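Local coordinates for protein PUF4 (Saccharomyces cerevisiae, PDB 3BWT) that binds single-stranded mRNA through the eight Pumilio repeats of its PUM homology domain and is linked to transcription regulation, at residues I161-R167 / K198-F204; L193-D197 / K227-L232. All coordinates share one frame. Numbering follows the deposited sequence.

Interaction 1: residues I161-R167 / K198-F204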
loop_
_atom_site.group_PDB
_atom_site.type_symbol
_atom_site.label_atom_id
_atom_site.label_comp_id
_atom_site.label_asym_id
_atom_site.label_seq_id
_atom_site.Cartn_x
_atom_site.Cartn_y
_atom_site.Cartn_z
ATOM N N ILE A 161 -3.240 -4.464 -15.019
ATOM C CA ILE A 161 -1.830 -4.380 -15.332
ATOM C C ILE A 161 -1.283 -2.990 -14.974
ATOM O O ILE A 161 -0.317 -2.873 -14.235
ATOM C CB ILE A 161 -1.565 -4.763 -16.815
ATOM C CG1 ILE A 161 -0.074 -4.681 -17.140
ATOM C CG2 ILE A 161 -2.420 -3.927 -17.760
ATOM C CD1 ILE A 161 0.746 -5.623 -16.293
ATOM N N ASP A 162 -1.924 -1.935 -15.461
ATOM C CA ASP A 162 -1.438 -0.582 -15.204
ATOM C C ASP A 162 -1.581 -0.161 -13.749
ATOM O O ASP A 162 -0.797 0.649 -13.262
ATOM C CB ASP A 162 -2.114 0.446 -16.121
ATOM C CG ASP A 162 -3.600 0.180 -16.312
ATOM O OD1 ASP A 162 -3.981 -1.000 -16.523
ATOM O OD2 ASP A 162 -4.383 1.161 -16.265
ATOM N N ILE A 163 -2.578 -0.697 -13.057
ATOM C CA ILE A 163 -2.760 -0.355 -11.652
ATOM C C ILE A 163 -1.768 -1.107 -10.768
ATOM O O ILE A 163 -1.217 -0.552 -9.818
ATOM C CB ILE A 163 -4.212 -0.569 -11.186
ATOM C CG1 ILE A 163 -4.946 0.771 -11.156
ATOM C CG2 ILE A 163 -4.254 -1.196 -9.797
ATOM C CD1 ILE A 163 -6.437 0.649 -10.988
ATOM N N ALA A 164 -1.538 -2.368 -11.103
ATOM C CA ALA A 164 -0.541 -3.176 -10.420
ATOM C C ALA A 164 0.883 -2.643 -10.622
ATOM O O ALA A 164 1.715 -2.719 -9.718
ATOM C CB ALA A 164 -0.639 -4.613 -10.890
ATOM N N THR A 165 1.165 -2.109 -11.806
ATOM C CA THR A 165 2.513 -1.632 -12.117
ATOM C C THR A 165 2.675 -0.128 -11.871
ATOM O O THR A 165 3.615 0.494 -12.373
ATOM C CB THR A 165 2.918 -1.954 -13.575
ATOM O OG1 THR A 165 1.927 -1.438 -14.472
ATOM C CG2 THR A 165 3.061 -3.453 -13.788
ATOM N N HIS A 166 1.766 0.452 -11.095
ATOM C CA HIS A 166 1.825 1.873 -10.835
ATOM C C HIS A 166 2.389 2.148 -9.445
ATOM O O HIS A 166 2.136 1.397 -8.528
ATOM C CB HIS A 166 0.440 2.491 -10.989
ATOM C CG HIS A 166 0.452 3.986 -11.030
ATOM N ND1 HIS A 166 0.581 4.762 -9.896
ATOM C CD2 HIS A 166 0.371 4.849 -12.069
ATOM C CE1 HIS A 166 0.570 6.039 -10.238
ATOM N NE2 HIS A 166 0.439 6.118 -11.548
ATOM N N ARG A 167 3.152 3.230 -9.298
ATOM C CA ARG A 167 3.764 3.579 -8.015
ATOM C C ARG A 167 2.748 3.577 -6.877
ATOM O O ARG A 167 3.035 3.102 -5.786
ATOM C CB ARG A 167 4.500 4.933 -8.079
ATOM C CG ARG A 167 5.093 5.376 -6.734
ATOM C CD ARG A 167 5.902 6.668 -6.807
ATOM N NE ARG A 167 6.983 6.592 -7.792
ATOM C CZ ARG A 167 8.225 6.216 -7.515
ATOM N NH1 ARG A 167 8.554 5.893 -6.275
ATOM N NH2 ARG A 167 9.137 6.156 -8.475
ATOM N N LYS A 198 5.062 -10.321 -16.246
ATOM C CA LYS A 198 5.230 -8.872 -16.345
ATOM C C LYS A 198 5.503 -8.208 -14.998
ATOM O O LYS A 198 6.421 -7.394 -14.869
ATOM C CB LYS A 198 3.987 -8.231 -16.979
ATOM C CG LYS A 198 3.802 -8.545 -18.460
ATOM C CD LYS A 198 3.223 -7.353 -19.225
ATOM C CE LYS A 198 3.347 -7.558 -20.731
ATOM N NZ LYS A 198 3.317 -6.272 -21.484
ATOM N N LEU A 199 4.688 -8.546 -14.004
ATOM C CA LEU A 199 4.766 -7.928 -12.684
ATOM C C LEU A 199 6.105 -8.152 -11.998
ATOM O O LEU A 199 6.611 -7.289 -11.301
ATOM C CB LEU A 199 3.657 -8.480 -11.791
ATOM C CG LEU A 199 2.220 -8.294 -12.250
ATOM C CD1 LEU A 199 1.312 -8.972 -11.265
ATOM C CD2 LEU A 199 1.905 -6.825 -12.341
ATOM N N THR A 200 6.660 -9.336 -12.186
ATOM C CA THR A 200 7.870 -9.740 -11.486
ATOM C C THR A 200 9.050 -8.844 -11.875
ATOM O O THR A 200 9.880 -8.493 -11.039
ATOM C CB THR A 200 8.170 -11.243 -11.759
ATOM O OG1 THR A 200 7.071 -12.034 -11.283
ATOM C CG2 THR A 200 9.468 -11.703 -11.082
ATOM N N LEU A 201 9.095 -8.461 -13.146
ATOM C CA LEU A 201 10.176 -7.644 -13.684
ATOM C C LEU A 201 9.910 -6.159 -13.490
ATOM O O LEU A 201 10.748 -5.317 -13.806
ATOM C CB LEU A 201 10.348 -7.939 -15.169
ATOM C CG LEU A 201 10.752 -9.372 -15.524
ATOM C CD1 LEU A 201 11.189 -9.460 -16.987
ATOM C CD2 LEU A 201 11.855 -9.862 -14.578
ATOM N N ASP A 202 8.740 -5.839 -12.961
ATOM C CA ASP A 202 8.320 -4.453 -12.849
ATOM C C ASP A 202 8.776 -3.802 -11.543
ATOM O O ASP A 202 8.754 -4.439 -10.494
ATOM C CB ASP A 202 6.804 -4.371 -12.959
ATOM C CG ASP A 202 6.315 -2.961 -13.007
ATOM O OD1 ASP A 202 5.994 -2.417 -11.929
ATOM O OD2 ASP A 202 6.292 -2.385 -14.116
ATOM N N PRO A 203 9.173 -2.518 -11.606
ATOM C CA PRO A 203 9.589 -1.730 -10.440
ATOM C C PRO A 203 8.568 -1.822 -9.315
ATOM O O PRO A 203 8.936 -1.995 -8.150
ATOM C CB PRO A 203 9.587 -0.298 -10.959
ATOM C CG PRO A 203 9.650 -0.396 -12.414
ATOM C CD PRO A 203 9.089 -1.707 -12.830
ATOM N N PHE A 204 7.291 -1.700 -9.664
ATOM C CA PHE A 204 6.240 -1.701 -8.654
ATOM C C PHE A 204 5.451 -3.011 -8.578
ATOM O O PHE A 204 4.993 -3.403 -7.508
ATOM C CB PHE A 204 5.336 -0.476 -8.843
ATOM C CG PHE A 204 6.099 0.814 -8.839
ATOM C CD1 PHE A 204 6.649 1.300 -7.665
ATOM C CD2 PHE A 204 6.316 1.520 -10.023
ATOM C CE1 PHE A 204 7.379 2.483 -7.668
ATOM C CE2 PHE A 204 7.042 2.696 -10.029
ATOM C CZ PHE A 204 7.576 3.178 -8.857
HETATM O O HOH W 1 5.855 0.701 -13.846
#
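This is a repeat-to-repeat contact in the Pumilio (PUF) alpha-solenoid: the end of helix 160-164 and the loop after it, in repeat 5, pack against the equivalent elements of repeat 6, helix 196-200 and its following loop. The interface has an apolar end and an aromatic end. At the first, L199 CD2 lies 3.7 Å from A164 CB, 3.8 Å from T165 CG2 and 4.3 Å from I161 CD1, while the aliphatic part of K198 borders I161. T165 is the first residue to leave helical geometry; its OG1 donates to I161 O (2.7 Å), and its methyl CG2 sits 3.4 Å from D202 CG. D202 OD1 accepts from F204 N (2.7 Å) and also from G205 N, capping the next helix, 205-219. The two loops have no direct hydrogen bond to each other; a water bridges them, donating to T165 O (2.7 Å) and to D202 OD2 (3.1 Å). F204, the residue with most surface covered here, has T165 O near its ring edge and also touches C170 of helix 169-179. Over the ring face comes R167, whose CA stands 3.6 Å from the F204 centroid, 6° off the normal, in a CH-pi contact.

Interaction 2: residues L193-D197 / K227-L232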
loop_
_atom_site.group_PDB
_atom_site.type_symbol
_atom_site.label_atom_id
_atom_site.label_comp_id
_atom_site.label_asym_id
_atom_site.label_seq_id
_atom_site.Cartn_x
_atom_site.Cartn_y
_atom_site.Cartn_z
ATOM N N LEU A 193 -2.136 -13.335 -11.250
ATOM C CA LEU A 193 -1.369 -14.544 -11.561
ATOM C C LEU A 193 -1.235 -14.740 -13.064
ATOM O O LEU A 193 -0.234 -15.248 -13.558
ATOM C CB LEU A 193 -2.030 -15.766 -10.925
ATOM C CG LEU A 193 -1.242 -17.070 -10.969
ATOM C CD1 LEU A 193 -0.068 -17.031 -9.989
ATOM C CD2 LEU A 193 -2.173 -18.245 -10.682
ATOM N N ALA A 194 -2.258 -14.323 -13.793
ATOM C CA ALA A 194 -2.190 -14.314 -15.243
ATOM C C ALA A 194 -1.141 -13.316 -15.748
ATOM O O ALA A 194 -0.792 -13.322 -16.925
ATOM C CB ALA A 194 -3.552 -13.986 -15.816
ATOM N N LEU A 195 -0.637 -12.465 -14.861
ATOM C CA LEU A 195 0.284 -11.405 -15.261
ATOM C C LEU A 195 1.604 -11.489 -14.504
ATOM O O LEU A 195 2.404 -10.546 -14.530
ATOM C CB LEU A 195 -0.340 -10.030 -15.022
ATOM C CG LEU A 195 -1.616 -9.686 -15.792
ATOM C CD1 LEU A 195 -2.356 -8.493 -15.173
ATOM C CD2 LEU A 195 -1.289 -9.451 -17.260
ATOM N N VAL A 196 1.836 -12.613 -13.835
ATOM C CA VAL A 196 3.000 -12.734 -12.965
ATOM C C VAL A 196 4.340 -12.493 -13.674
ATOM O O VAL A 196 5.280 -11.969 -13.070
ATOM C CB VAL A 196 3.018 -14.083 -12.199
ATOM C CG1 VAL A 196 3.632 -15.187 -13.056
ATOM C CG2 VAL A 196 3.775 -13.923 -10.897
ATOM N N ASP A 197 4.428 -12.864 -14.947
ATOM C CA ASP A 197 5.654 -12.625 -15.707
ATOM C C ASP A 197 5.996 -11.122 -15.737
ATOM O O ASP A 197 7.073 -10.704 -15.292
ATOM C CB ASP A 197 5.529 -13.178 -17.131
ATOM C CG ASP A 197 5.657 -14.700 -17.196
ATOM O OD1 ASP A 197 5.695 -15.360 -16.136
ATOM O OD2 ASP A 197 5.720 -15.242 -18.322
ATOM N N LYS A 227 1.294 -21.389 -6.748
ATOM C CA LYS A 227 1.083 -21.147 -8.174
ATOM C C LYS A 227 2.127 -20.179 -8.765
ATOM O O LYS A 227 2.569 -20.344 -9.906
ATOM C CB LYS A 227 -0.345 -20.668 -8.428
ATOM C CG LYS A 227 -1.402 -21.734 -8.145
ATOM C CD LYS A 227 -2.811 -21.210 -8.428
ATOM C CE LYS A 227 -3.892 -22.253 -8.139
ATOM N NZ LYS A 227 -5.262 -21.758 -8.397
ATOM N N ILE A 228 2.531 -19.187 -7.973
ATOM C CA ILE A 228 3.588 -18.265 -8.367
ATOM C C ILE A 228 4.910 -19.002 -8.500
ATOM O O ILE A 228 5.584 -18.911 -9.527
ATOM C CB ILE A 228 3.785 -17.143 -7.334
ATOM C CG1 ILE A 228 2.567 -16.224 -7.286
ATOM C CG2 ILE A 228 5.035 -16.344 -7.651
ATOM C CD1 ILE A 228 2.597 -15.285 -6.118
ATOM N N VAL A 229 5.289 -19.721 -7.449
ATOM C CA VAL A 229 6.535 -20.468 -7.469
ATOM C C VAL A 229 6.596 -21.360 -8.699
ATOM O O VAL A 229 7.606 -21.387 -9.408
ATOM C CB VAL A 229 6.715 -21.306 -6.206
ATOM C CG1 VAL A 229 7.965 -22.158 -6.315
ATOM C CG2 VAL A 229 6.808 -20.394 -4.995
ATOM N N HIS A 230 5.506 -22.067 -8.963
ATOM C CA HIS A 230 5.432 -22.927 -10.135
ATOM C C HIS A 230 5.739 -22.202 -11.450
ATOM O O HIS A 230 6.315 -22.785 -12.363
ATOM C CB HIS A 230 4.067 -23.611 -10.223
ATOM C CG HIS A 230 3.894 -24.434 -11.462
ATOM N ND1 HIS A 230 4.472 -25.677 -11.619
ATOM C CD2 HIS A 230 3.224 -24.183 -12.612
ATOM C CE1 HIS A 230 4.165 -26.155 -12.810
ATOM N NE2 HIS A 230 3.409 -25.268 -13.433
ATOM N N LEU A 231 5.347 -20.938 -11.552
ATOM C CA LEU A 231 5.548 -20.181 -12.792
ATOM C C LEU A 231 6.938 -19.564 -12.911
ATOM O O LEU A 231 7.475 -19.457 -14.009
ATOM C CB LEU A 231 4.477 -19.094 -12.953
ATOM C CG LEU A 231 3.079 -19.572 -13.351
ATOM C CD1 LEU A 231 2.015 -18.515 -13.085
ATOM C CD2 LEU A 231 3.072 -19.983 -14.804
ATOM N N LEU A 232 7.527 -19.173 -11.784
ATOM C CA LEU A 232 8.800 -18.453 -11.812
ATOM C C LEU A 232 10.028 -19.326 -11.574
ATOM O O LEU A 232 11.135 -18.950 -11.955
ATOM C CB LEU A 232 8.801 -17.318 -10.790
ATOM C CG LEU A 232 7.621 -16.360 -10.736
ATOM C CD1 LEU A 232 7.894 -15.333 -9.658
ATOM C CD2 LEU A 232 7.385 -15.693 -12.074
#
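K227 opens the second segment, the last part of helix 224-232, which spans the boundary of Pumilio repeats 6 and 7 and packs against L193, at the end of helix 182-193, and V196 and D197, at the start of helix 196-200, where the last helix of repeat 5 runs into repeat 6. Its CA-to-CB bond points toward segment 193-197 and its CD lies 3.8 Å from L193 CD2, but the end of its side chain leads away, to a long, weak ion pair with D223. I228 follows, on the buried side of the helix: its CG1 meets L193 CD1 at 3.9 Å and its CG2 meets V196 CG2 at 4.2 Å, while V209, I212 and I213 of helix 205-219 also touch its side chain. V229 turns from this contact to I252 of helix 245-253. One turn after K227, L231 again points toward segment 193-197. Its CD1 is 3.7 Å from V196 CG1, 4.0 Å from L193 CD1 and 4.0 Å from L193 O, so it bridges the two ends of the type I turn L193-V196. That turn lets the chain change direction between the helices, with L195 as N-cap of helix 196-200. L232 ends the segment with CD2 3.9 Å from V196 CG1; it also packs on V248 in repeat 7. Leucine, isoleucine and valine side chains supply most of the contact, with D197 and the aliphatic part of K227 at the margin, and without direct hydrogen bonds between the segments, the fit rests on shape and on the burial of apolar surface.

Helix 196-200 joins the two interactions, whose centres lie 14 Å apart: V196 and D197 at its start serve interaction 2, K198 and L199 serve interaction 1. The segments alternate along the chain. Interaction 1 couples repeat 5 to repeat 6, whereas interaction 2 packs the start of repeat 6 against the end of repeat 6 and the first residues of repeat 7, so the pair forms consecutive steps of the solenoid. They touch directly, T200 OG1 lying 3.8 Å from L232 CD2 and I161 N 4.1 Å from L195 CD1. Neither includes RNA; in PUF proteins generally, bases are read by the concave face, built from the second helices of the repeats, such as 169-179 and 205-219.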